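Local coordinates for CD180 antigen (Mus musculus, PDB 3T6Q), which pairs with MD-1 as a Toll-like receptor family member of the B-cell surface and may cooperate with TLR4 in the innate response to bacterial lipopolysaccharide, at residues A[48-54]-A[74-80]; A[303-309]-A[327-333]; A[457-461]-A[483-488]. All coordinates share one frame. Numbering follows the deposited sequence.

In the fold
The three contacts each join successive leucine-rich repeats of one curved solenoid. Interaction 1 (48-54 with 74-80) couples repeats 1 and 2 through loops that return from one sheet strand to the next; interaction 2 (303-309 with 327-333) pairs the sheet strands of repeats 10 and 11; interaction 3 (457-461 with 483-488) stacks the turns leaving the strands of repeats 16 and 17. The centres of interactions 1 and 2 lie about 52 Å apart, those of 1 and 3 about 57 Å and those of 2 and 3 about 34 Å. Lymphocyte antigen 86 (MD-1) reaches Glu-74 and Lys-333 but not interaction 3. Asn-50 of interaction 1 carries an N-linked NAG, and Lys-333 touches another glycan of the chain.

Interaction 1: A[48-54]-A[74-80]; sequences IQNTTFS and EDTFQSQ. With NAG (2-acetamido-2-deoxy-beta-D-glucopyranose), chain R.
Two successive leucine-rich repeats stack through their return loops, 48-54 on 74-80, with CA of Asn-50 4.1 Å from CA of Thr-76. In the first loop 50-52 have helical phi/psi and Thr-52 N bonds to Gln-49 O (3.0 Å); type I turns, Asp-75 to Gln-78 and Phe-77 to Gln-80, shape the second. Thr-76 (chi1 m) has the most surface covered: its CG2 sits 3.7 Å from Ile-48 CG1 and 3.9 Å from Phe-53 CE1, while its OG1 bonds to His-73 O. Phe-53 (chi1 m), buried, directs its side chain toward 74-80. Its ring lies nearly parallel to that of Phe-77 (9°) but slid aside, centroids 5.5 Å apart, and Gln-80 NE2 donates to Phe-53 O (3.2 Å) and to Leu-56 O. Ser-79 OG donates to Ser-54 O at 2.8 Å. Asn-50 (chi1 p) sets its CA 3.3 Å from Asp-75 O. Asn-50 ND2 carries the N-linked sugar, bonded to NAG C1 at 1.4 Å; across the loops, Gln-78 NE2 donates to O7 of that NAG at 2.9 Å.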
loop_
_atom_site.group_PDB
_atom_site.type_symbol
_atom_site.label_atom_id
_atom_site.label_comp_id
_atom_site.label_asym_id
_atom_site.label_seq_id
_atom_site.Cartn_x
_atom_site.Cartn_y
_atom_site.Cartn_z
ATOM N N ILE A 48 1.459 -20.258 -4.088
ATOM C CA ILE A 48 0.890 -21.043 -5.170
ATOM C C ILE A 48 2.076 -21.315 -6.105
ATOM O O ILE A 48 3.068 -20.521 -6.185
ATOM C CB ILE A 48 -0.340 -20.357 -5.857
ATOM C CG1 ILE A 48 0.043 -18.946 -6.409
ATOM C CG2 ILE A 48 -1.480 -20.237 -4.843
ATOM C CD1 ILE A 48 -1.119 -18.226 -7.130
ATOM N N GLN A 49 2.003 -22.446 -6.791
ATOM C CA GLN A 49 3.184 -22.940 -7.498
ATOM C C GLN A 49 2.685 -23.960 -8.561
ATOM O O GLN A 49 1.480 -24.159 -8.698
ATOM C CB GLN A 49 4.163 -23.592 -6.488
ATOM C CG GLN A 49 3.597 -24.789 -5.710
ATOM C CD GLN A 49 3.023 -24.405 -4.374
ATOM O OE1 GLN A 49 3.433 -23.412 -3.765
ATOM N NE2 GLN A 49 2.069 -25.180 -3.901
ATOM N N ASN A 50 3.608 -24.602 -9.274
ATOM C CA ASN A 50 3.275 -25.455 -10.428
ATOM C C ASN A 50 2.313 -26.572 -10.139
ATOM O O ASN A 50 1.557 -26.969 -11.018
ATOM C CB ASN A 50 4.547 -25.983 -11.114
ATOM C CG ASN A 50 5.289 -27.024 -10.269
ATOM O OD1 ASN A 50 5.360 -26.924 -9.043
ATOM N ND2 ASN A 50 5.831 -28.044 -10.937
ATOM N N THR A 51 2.256 -27.029 -8.890
ATOM C CA THR A 51 1.350 -28.109 -8.509
ATOM C C THR A 51 -0.057 -27.675 -8.045
ATOM O O THR A 51 -0.960 -28.512 -7.862
ATOM C CB THR A 51 1.966 -28.938 -7.372
ATOM O OG1 THR A 51 2.405 -28.034 -6.355
ATOM C CG2 THR A 51 3.187 -29.733 -7.882
ATOM N N THR A 52 -0.255 -26.384 -7.818
ATOM C CA THR A 52 -1.496 -25.941 -7.181
ATOM C C THR A 52 -2.735 -26.173 -8.051
ATOM O O THR A 52 -3.780 -26.641 -7.563
ATOM C CB THR A 52 -1.405 -24.441 -6.836
ATOM O OG1 THR A 52 -0.206 -24.223 -6.069
ATOM C CG2 THR A 52 -2.664 -24.009 -6.072
ATOM N N PHE A 53 -2.622 -25.854 -9.342
ATOM C CA PHE A 53 -3.813 -25.853 -10.228
ATOM C C PHE A 53 -3.695 -26.863 -11.397
ATOM O O PHE A 53 -4.568 -26.903 -12.276
ATOM C CB PHE A 53 -4.032 -24.425 -10.810
ATOM C CG PHE A 53 -4.209 -23.329 -9.752
ATOM C CD1 PHE A 53 -3.248 -22.323 -9.613
ATOM C CD2 PHE A 53 -5.328 -23.292 -8.923
ATOM C CE1 PHE A 53 -3.392 -21.335 -8.647
ATOM C CE2 PHE A 53 -5.484 -22.285 -7.932
ATOM C CZ PHE A 53 -4.518 -21.316 -7.806
ATOM N N SER A 54 -2.612 -27.644 -11.434
ATOM C CA SER A 54 -2.234 -28.347 -12.679
ATOM C C SER A 54 -3.277 -29.326 -13.240
ATOM O O SER A 54 -3.295 -29.550 -14.444
ATOM C CB SER A 54 -0.847 -29.013 -12.578
ATOM O OG SER A 54 -0.847 -29.934 -11.515
ATOM N N GLU A 74 7.319 -20.394 -10.135
ATOM C CA GLU A 74 7.426 -20.731 -11.572
ATOM C C GLU A 74 6.267 -21.613 -12.017
ATOM O O GLU A 74 5.785 -22.452 -11.265
ATOM C CB GLU A 74 8.791 -21.364 -11.910
ATOM C CG GLU A 74 9.037 -22.715 -11.255
ATOM C CD GLU A 74 10.513 -23.045 -11.057
ATOM O OE1 GLU A 74 10.789 -24.192 -10.654
ATOM O OE2 GLU A 74 11.389 -22.178 -11.272
ATOM N N ASP A 75 5.772 -21.375 -13.233
ATOM C CA ASP A 75 4.718 -22.211 -13.807
ATOM C C ASP A 75 3.479 -22.454 -12.949
ATOM O O ASP A 75 2.816 -23.486 -13.091
ATOM C CB ASP A 75 5.328 -23.576 -14.219
ATOM C CG ASP A 75 6.490 -23.421 -15.199
ATOM O OD1 ASP A 75 6.303 -22.747 -16.233
ATOM O OD2 ASP A 75 7.597 -23.953 -14.937
ATOM N N THR A 76 3.112 -21.498 -12.076
ATOM C CA THR A 76 1.897 -21.669 -11.275
ATOM C C THR A 76 0.624 -21.988 -12.136
ATOM O O THR A 76 -0.268 -22.790 -11.733
ATOM C CB THR A 76 1.643 -20.407 -10.391
ATOM O OG1 THR A 76 2.673 -20.317 -9.379
ATOM C CG2 THR A 76 0.300 -20.495 -9.726
ATOM N N PHE A 77 0.536 -21.336 -13.286
ATOM C CA PHE A 77 -0.681 -21.418 -14.147
ATOM C C PHE A 77 -0.408 -22.235 -15.404
ATOM O O PHE A 77 -1.023 -22.016 -16.467
ATOM C CB PHE A 77 -1.177 -20.003 -14.477
ATOM C CG PHE A 77 -1.596 -19.252 -13.241
ATOM C CD1 PHE A 77 -0.818 -18.216 -12.746
ATOM C CD2 PHE A 77 -2.728 -19.660 -12.524
ATOM C CE1 PHE A 77 -1.191 -17.560 -11.565
ATOM C CE2 PHE A 77 -3.111 -18.994 -11.354
ATOM C CZ PHE A 77 -2.333 -17.955 -10.880
ATOM N N GLN A 78 0.518 -23.193 -15.275
ATOM C CA GLN A 78 1.021 -23.932 -16.457
ATOM C C GLN A 78 -0.067 -24.638 -17.226
ATOM O O GLN A 78 0.047 -24.735 -18.431
ATOM C CB GLN A 78 2.142 -24.950 -16.090
ATOM C CG GLN A 78 1.693 -26.048 -15.148
ATOM C CD GLN A 78 2.839 -26.955 -14.729
ATOM O OE1 GLN A 78 3.996 -26.703 -15.063
ATOM N NE2 GLN A 78 2.515 -28.004 -13.991
ATOM N N SER A 79 -1.115 -25.141 -16.553
ATOM C CA SER A 79 -2.138 -25.927 -17.259
ATOM C C SER A 79 -3.362 -25.128 -17.692
ATOM O O SER A 79 -4.332 -25.711 -18.223
ATOM C CB SER A 79 -2.628 -27.105 -16.420
ATOM O OG SER A 79 -1.576 -27.977 -16.039
ATOM N N GLN A 80 -3.349 -23.815 -17.434
ATOM C CA GLN A 80 -4.529 -22.949 -17.667
ATOM C C GLN A 80 -4.422 -22.291 -19.058
ATOM O O GLN A 80 -4.467 -21.070 -19.204
ATOM C CB GLN A 80 -4.626 -21.880 -16.540
ATOM C CG GLN A 80 -5.341 -22.381 -15.295
ATOM C CD GLN A 80 -4.515 -23.408 -14.538
ATOM O OE1 GLN A 80 -3.432 -23.082 -14.027
ATOM N NE2 GLN A 80 -5.023 -24.622 -14.427
HETATM C C1 NAG R . 6.579 -29.102 -10.294
HETATM C C2 NAG R . 6.395 -30.459 -10.999
HETATM C C3 NAG R . 7.431 -31.479 -10.477
HETATM C C4 NAG R . 8.848 -30.906 -10.308
HETATM C C5 NAG R . 8.732 -29.625 -9.489
HETATM C C6 NAG R . 10.047 -28.948 -9.124
HETATM C C7 NAG R . 4.071 -30.647 -11.847
HETATM C C8 NAG R . 2.684 -31.167 -11.657
HETATM N N2 NAG R . 5.009 -30.931 -10.914
HETATM O O3 NAG R . 7.529 -32.521 -11.409
HETATM O O4 NAG R . 9.700 -31.859 -9.697
HETATM O O5 NAG R . 7.956 -28.732 -10.253
HETATM O O6 NAG R . 10.619 -28.431 -10.290
HETATM O O7 NAG R . 4.282 -29.988 -12.868
HETATM O O HOH W 1 -0.599 -25.229 -11.158
HETATM O O HOH W 2 6.357 -23.885 -9.065
HETATM O O HOH W 3 6.036 -28.000 -13.658
#

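Interaction 2: A[303-309]-A[327-333]; sequences LKKLVLS and LTHLSIK
Strands 305-307 and 329-331 run side by side in the same direction, their axes 4.9 Å apart and only 2° from parallel. The register pairs Lys-305 with His-329, Leu-306 with Leu-330 and Val-307 with Ser-331. The ladder opens at Lys-304 O, which accepts from both Thr-328 N (2.7 Å) and His-329 N (3.0 Å); it continues with Leu-306 N to His-329 O (3.0 Å), Ser-331 N to Leu-306 O (3.0 Å) and Leu-308 N to Ser-331 O (2.8 Å).

On the leucine side, bumps and hollows interlock. Leu-327 (chi1 m, chi2 t) pushes CD2 into the hollow between Leu-303 CD2 (4.0 Å) and Leu-306 CB (3.8 Å), also meeting Lys-304 O at 3.4 Å. Leu-306 and Leu-330 share the t,p rotamer, so their ends nest, CD2 of Leu-306 4.2 Å from CD1 of Leu-330. Further along, Leu-308 CB rests 4.0 Å from Ile-332 CG1. This is the parallel sheet of a leucine-rich repeat solenoid, repeat 10 against repeat 11, with leucines turned into the core and Lys-305, Val-307, His-329 and Ser-331 on the concave face.

On that concave face, Lys-305 extends across His-329, its CE 3.8 Å from the ring centroid and 8° off the normal, a CH-pi contact over the face. Next to Val-307, Ser-331 leaves room for a water, which bonds to its OG (3.2 Å) and to Leu-306 O (3.1 Å). Lys-333 (chi1 p) curls past Ser-309, with CG 3.7 Å from OG. Outside the two strands, Lys-333 NZ pairs with an acidic side chain of Lymphocyte antigen 86 in a salt bridge. Lys-333 N donates to Ser-309 OG at 3.0 Å.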
loop_
_atom_site.group_PDB
_atom_site.type_symbol
_atom_site.label_atom_id
_atom_site.label_comp_id
_atom_site.label_asym_id
_atom_site.label_seq_id
_atom_site.Cartn_x
_atom_site.Cartn_y
_atom_site.Cartn_z
ATOM N N LEU A 303 -25.497 20.985 -28.259
ATOM C CA LEU A 303 -25.512 19.887 -27.304
ATOM C C LEU A 303 -26.749 19.005 -27.526
ATOM O O LEU A 303 -27.844 19.542 -27.737
ATOM C CB LEU A 303 -25.568 20.463 -25.851
ATOM C CG LEU A 303 -25.361 19.457 -24.723
ATOM C CD1 LEU A 303 -23.895 19.050 -24.669
ATOM C CD2 LEU A 303 -25.866 20.112 -23.430
ATOM N N LYS A 304 -26.577 17.676 -27.461
ATOM C CA LYS A 304 -27.694 16.746 -27.632
ATOM C C LYS A 304 -28.276 16.213 -26.296
ATOM O O LYS A 304 -29.493 15.990 -26.176
ATOM C CB LYS A 304 -27.267 15.579 -28.532
ATOM C CG LYS A 304 -26.631 16.030 -29.867
ATOM C CD LYS A 304 -27.558 16.927 -30.698
ATOM C CE LYS A 304 -27.015 17.048 -32.152
ATOM N NZ LYS A 304 -25.648 17.645 -32.067
ATOM N N LYS A 305 -27.412 15.991 -25.316
ATOM C CA LYS A 305 -27.860 15.360 -24.047
ATOM C C LYS A 305 -27.362 16.189 -22.882
ATOM O O LYS A 305 -26.183 16.552 -22.844
ATOM C CB LYS A 305 -27.367 13.905 -23.905
ATOM C CG LYS A 305 -27.728 13.044 -25.126
ATOM C CD LYS A 305 -27.469 11.545 -24.894
ATOM C CE LYS A 305 -27.652 10.734 -26.161
ATOM N NZ LYS A 305 -27.850 9.298 -25.806
ATOM N N LEU A 306 -28.256 16.461 -21.935
ATOM C CA LEU A 306 -27.926 17.271 -20.784
ATOM C C LEU A 306 -28.475 16.611 -19.504
ATOM O O LEU A 306 -29.642 16.203 -19.451
ATOM C CB LEU A 306 -28.512 18.697 -20.933
ATOM C CG LEU A 306 -28.268 19.708 -19.800
ATOM C CD1 LEU A 306 -26.768 19.996 -19.569
ATOM C CD2 LEU A 306 -29.054 21.010 -20.050
ATOM N N VAL A 307 -27.626 16.513 -18.484
ATOM C CA VAL A 307 -28.075 15.957 -17.237
ATOM C C VAL A 307 -27.963 17.049 -16.172
ATOM O O VAL A 307 -26.854 17.548 -15.910
ATOM C CB VAL A 307 -27.224 14.756 -16.812
ATOM C CG1 VAL A 307 -27.715 14.219 -15.433
ATOM C CG2 VAL A 307 -27.282 13.629 -17.864
ATOM N N LEU A 308 -29.084 17.417 -15.565
ATOM C CA LEU A 308 -29.097 18.474 -14.486
ATOM C C LEU A 308 -29.700 17.902 -13.201
ATOM O O LEU A 308 -30.247 18.622 -12.363
ATOM C CB LEU A 308 -29.964 19.647 -14.939
ATOM C CG LEU A 308 -29.503 20.406 -16.216
ATOM C CD1 LEU A 308 -30.504 21.485 -16.628
ATOM C CD2 LEU A 308 -28.134 20.992 -16.010
ATOM N N SER A 309 -29.631 16.589 -13.090
ATOM C CA SER A 309 -30.159 15.878 -11.907
ATOM C C SER A 309 -29.480 16.312 -10.618
ATOM O O SER A 309 -28.301 16.730 -10.625
ATOM C CB SER A 309 -29.939 14.389 -12.129
ATOM O OG SER A 309 -30.667 13.986 -13.284
ATOM N N LEU A 327 -31.221 19.954 -28.028
ATOM C CA LEU A 327 -31.351 18.798 -27.101
ATOM C C LEU A 327 -32.296 17.700 -27.551
ATOM O O LEU A 327 -33.435 17.983 -27.964
ATOM C CB LEU A 327 -31.843 19.213 -25.718
ATOM C CG LEU A 327 -30.916 19.636 -24.604
ATOM C CD1 LEU A 327 -31.656 19.492 -23.259
ATOM C CD2 LEU A 327 -29.549 18.963 -24.615
ATOM N N THR A 328 -31.829 16.456 -27.492
ATOM C CA THR A 328 -32.713 15.328 -27.746
ATOM C C THR A 328 -33.028 14.589 -26.418
ATOM O O THR A 328 -34.041 13.895 -26.331
ATOM C CB THR A 328 -32.075 14.309 -28.749
ATOM O OG1 THR A 328 -30.792 13.901 -28.252
ATOM C CG2 THR A 328 -31.889 14.983 -30.112
ATOM N N HIS A 329 -32.122 14.699 -25.440
ATOM C CA HIS A 329 -32.276 14.034 -24.138
ATOM C C HIS A 329 -32.029 15.017 -23.010
ATOM O O HIS A 329 -30.997 15.705 -22.974
ATOM C CB HIS A 329 -31.248 12.883 -23.981
ATOM C CG HIS A 329 -31.344 11.822 -25.085
ATOM N ND1 HIS A 329 -31.532 10.508 -24.816
ATOM C CD2 HIS A 329 -31.268 11.927 -26.485
ATOM C CE1 HIS A 329 -31.588 9.816 -25.978
ATOM N NE2 HIS A 329 -31.439 10.689 -26.994
ATOM N N LEU A 330 -32.948 15.037 -22.046
ATOM C CA LEU A 330 -32.849 15.929 -20.875
ATOM C C LEU A 330 -33.252 15.146 -19.624
ATOM O O LEU A 330 -34.351 14.615 -19.572
ATOM C CB LEU A 330 -33.804 17.136 -21.038
ATOM C CG LEU A 330 -33.870 18.081 -19.795
ATOM C CD1 LEU A 330 -32.503 18.728 -19.515
ATOM C CD2 LEU A 330 -34.905 19.163 -20.044
ATOM N N SER A 331 -32.340 15.077 -18.642
ATOM C CA SER A 331 -32.581 14.425 -17.361
ATOM C C SER A 331 -32.465 15.413 -16.250
ATOM O O SER A 331 -31.441 16.103 -16.135
ATOM C CB SER A 331 -31.521 13.348 -17.119
ATOM O OG SER A 331 -31.694 12.370 -18.105
ATOM N N ILE A 332 -33.525 15.548 -15.466
ATOM C CA ILE A 332 -33.466 16.436 -14.315
ATOM C C ILE A 332 -34.206 15.675 -13.238
ATOM O O ILE A 332 -35.330 15.982 -12.913
ATOM C CB ILE A 332 -34.164 17.797 -14.550
ATOM C CG1 ILE A 332 -33.702 18.436 -15.845
ATOM C CG2 ILE A 332 -33.841 18.748 -13.387
ATOM C CD1 ILE A 332 -34.521 19.652 -16.237
ATOM N N LYS A 333 -33.578 14.657 -12.716
ATOM C CA LYS A 333 -34.271 13.838 -11.705
ATOM C C LYS A 333 -33.618 14.015 -10.342
ATOM O O LYS A 333 -32.466 14.468 -10.261
ATOM C CB LYS A 333 -34.247 12.367 -12.120
ATOM C CG LYS A 333 -32.995 11.645 -11.655
ATOM C CD LYS A 333 -33.250 10.131 -11.550
ATOM C CE LYS A 333 -31.993 9.399 -11.123
ATOM N NZ LYS A 333 -30.970 9.541 -12.208
HETATM O O HOH W 4 -30.105 13.414 -20.648
HETATM O O HOH W 5 -29.720 11.642 -13.817
#

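Interaction 3: A[457-461]-A[483-488]; sequences QGNHF and LSFCDL
Leu-483 opens the second segment just past its strand, phi/psi -126/32, with chi1 m and chi2 t carrying CD2 to within 4.3 Å of Phe-461 CE2, at the edge of that ring. Ser-484 follows in extended conformation (-78/157). Its O accepts from Gly-458 N at 3.2 Å and lies 3.3 Å from Gln-457 CA in a CA-H...O contact; the two CA atoms, of Ser-484 and Gln-457, are 4.9 Å apart. At Phe-485 the chain takes positive phi (51/39), and its side chain (chi1 m) meets Gln-457, with Phe-485 CD2 3.8 Å from Gln-457 CD, while its ring stacks on His-509 of the following repeat. Gly-458, also at positive phi (70/20), brings its CA to 3.1 Å from Phe-485 O.

These are equivalent turns of consecutive leucine-rich repeats, 16 and 17, where the chain leaves the concave sheet. Asn-459 belongs to the asparagine ladder of the repeats: its side chain points away from 483-488 and bonds to Leu-432 O, Leu-456 O and Leu-437 N. Cys-486 holds the corresponding position in repeat 17, with CA 3.4 Å from Asn-459 O and SG 3.7 Å from Gly-458 N; its own N donates to Asn-510 OD1. A water spans the gap from Phe-461 N (2.8 Å) to Cys-486 O (2.8 Å).

Asp-487, the second residue of this segment with positive phi (57/36), binds another water through OD1 at 2.9 Å and forms a salt bridge with Arg-511 through OD2. The segment then turns inward at Leu-488 (chi1 m, chi2 t), whose CD2 packs 3.6 Å from CD2 of Phe-461 (chi1 m), with both side chains also touching Ile-466.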
loop_
_atom_site.group_PDB
_atom_site.type_symbol
_atom_site.label_atom_id
_atom_site.label_comp_id
_atom_site.label_asym_id
_atom_site.label_seq_id
_atom_site.Cartn_x
_atom_site.Cartn_y
_atom_site.Cartn_z
ATOM N N GLN A 457 -48.642 -3.169 -10.958
ATOM C CA GLN A 457 -48.376 -3.665 -9.635
ATOM C C GLN A 457 -48.865 -2.656 -8.597
ATOM O O GLN A 457 -48.664 -1.443 -8.756
ATOM C CB GLN A 457 -46.874 -3.893 -9.481
ATOM C CG GLN A 457 -46.498 -4.539 -8.177
ATOM C CD GLN A 457 -45.004 -4.699 -7.991
ATOM O OE1 GLN A 457 -44.431 -4.159 -7.049
ATOM N NE2 GLN A 457 -44.379 -5.459 -8.860
ATOM N N GLY A 458 -49.487 -3.139 -7.508
ATOM C CA GLY A 458 -49.943 -2.221 -6.443
ATOM C C GLY A 458 -51.118 -1.277 -6.734
ATOM O O GLY A 458 -51.293 -0.265 -6.042
ATOM N N ASN A 459 -51.936 -1.570 -7.742
ATOM C CA ASN A 459 -53.169 -0.815 -7.937
ATOM C C ASN A 459 -54.333 -1.646 -7.358
ATOM O O ASN A 459 -54.070 -2.634 -6.659
ATOM C CB ASN A 459 -53.397 -0.478 -9.402
ATOM C CG ASN A 459 -52.396 0.548 -9.907
ATOM O OD1 ASN A 459 -52.672 1.735 -9.898
ATOM N ND2 ASN A 459 -51.209 0.088 -10.285
ATOM N N HIS A 460 -55.585 -1.283 -7.670
ATOM C CA HIS A 460 -56.756 -1.957 -7.038
ATOM C C HIS A 460 -57.997 -2.055 -7.871
ATOM O O HIS A 460 -58.234 -1.257 -8.804
ATOM C CB HIS A 460 -57.116 -1.288 -5.715
ATOM C CG HIS A 460 -57.767 0.066 -5.883
ATOM N ND1 HIS A 460 -59.117 0.241 -5.843
ATOM C CD2 HIS A 460 -57.209 1.330 -6.109
ATOM C CE1 HIS A 460 -59.404 1.543 -6.035
ATOM N NE2 HIS A 460 -58.236 2.213 -6.189
ATOM N N PHE A 461 -58.819 -3.045 -7.517
ATOM C CA PHE A 461 -60.124 -3.202 -8.110
ATOM C C PHE A 461 -61.138 -3.135 -6.972
ATOM O O PHE A 461 -60.830 -3.567 -5.850
ATOM C CB PHE A 461 -60.241 -4.554 -8.821
ATOM C CG PHE A 461 -59.459 -4.649 -10.105
ATOM C CD1 PHE A 461 -60.088 -4.503 -11.338
ATOM C CD2 PHE A 461 -58.094 -4.901 -10.081
ATOM C CE1 PHE A 461 -59.351 -4.613 -12.521
ATOM C CE2 PHE A 461 -57.357 -5.003 -11.248
ATOM C CZ PHE A 461 -57.986 -4.853 -12.472
ATOM N N LEU A 483 -49.920 -7.631 -12.627
ATOM C CA LEU A 483 -50.972 -7.361 -11.670
ATOM C C LEU A 483 -50.618 -7.909 -10.315
ATOM O O LEU A 483 -51.499 -8.299 -9.547
ATOM C CB LEU A 483 -52.300 -7.984 -12.152
ATOM C CG LEU A 483 -53.005 -7.285 -13.324
ATOM C CD1 LEU A 483 -54.186 -8.133 -13.790
ATOM C CD2 LEU A 483 -53.518 -5.905 -12.936
ATOM N N SER A 484 -49.333 -7.918 -10.005
ATOM C CA SER A 484 -48.898 -8.470 -8.739
ATOM C C SER A 484 -49.169 -7.461 -7.599
ATOM O O SER A 484 -49.296 -6.275 -7.876
ATOM C CB SER A 484 -47.430 -8.869 -8.827
ATOM O OG SER A 484 -46.658 -7.757 -9.288
ATOM N N PHE A 485 -49.291 -7.922 -6.340
ATOM C CA PHE A 485 -49.612 -6.983 -5.218
ATOM C C PHE A 485 -50.797 -6.076 -5.433
ATOM O O PHE A 485 -50.761 -4.866 -5.096
ATOM C CB PHE A 485 -48.378 -6.093 -4.936
ATOM C CG PHE A 485 -47.169 -6.876 -4.525
ATOM C CD1 PHE A 485 -46.988 -7.265 -3.183
ATOM C CD2 PHE A 485 -46.234 -7.281 -5.465
ATOM C CE1 PHE A 485 -45.883 -8.026 -2.816
ATOM C CE2 PHE A 485 -45.133 -8.015 -5.098
ATOM C CZ PHE A 485 -44.951 -8.389 -3.778
ATOM N N CYS A 486 -51.847 -6.596 -6.041
ATOM C CA CYS A 486 -53.033 -5.802 -6.303
ATOM C C CYS A 486 -54.198 -6.131 -5.330
ATOM O O CYS A 486 -55.348 -5.801 -5.634
ATOM C CB CYS A 486 -53.490 -5.981 -7.768
ATOM S SG CYS A 486 -52.396 -5.030 -8.891
ATOM N N ASP A 487 -53.882 -6.860 -4.262
ATOM C CA ASP A 487 -54.878 -7.260 -3.220
ATOM C C ASP A 487 -56.044 -8.046 -3.834
ATOM O O ASP A 487 -57.202 -7.829 -3.454
ATOM C CB ASP A 487 -55.416 -5.974 -2.570
ATOM C CG ASP A 487 -56.245 -6.228 -1.323
ATOM O OD1 ASP A 487 -57.276 -5.520 -1.180
ATOM O OD2 ASP A 487 -55.867 -7.121 -0.517
ATOM N N LEU A 488 -55.754 -8.874 -4.855
ATOM C CA LEU A 488 -56.815 -9.502 -5.631
ATOM C C LEU A 488 -57.325 -10.752 -4.934
ATOM O O LEU A 488 -56.538 -11.616 -4.528
ATOM C CB LEU A 488 -56.311 -9.882 -7.044
ATOM C CG LEU A 488 -56.105 -8.702 -8.004
ATOM C CD1 LEU A 488 -55.547 -9.252 -9.326
ATOM C CD2 LEU A 488 -57.400 -7.919 -8.217
HETATM O O HOH W 6 -58.013 -5.066 -5.748
HETATM O O HOH W 7 -58.882 -4.254 -3.257
#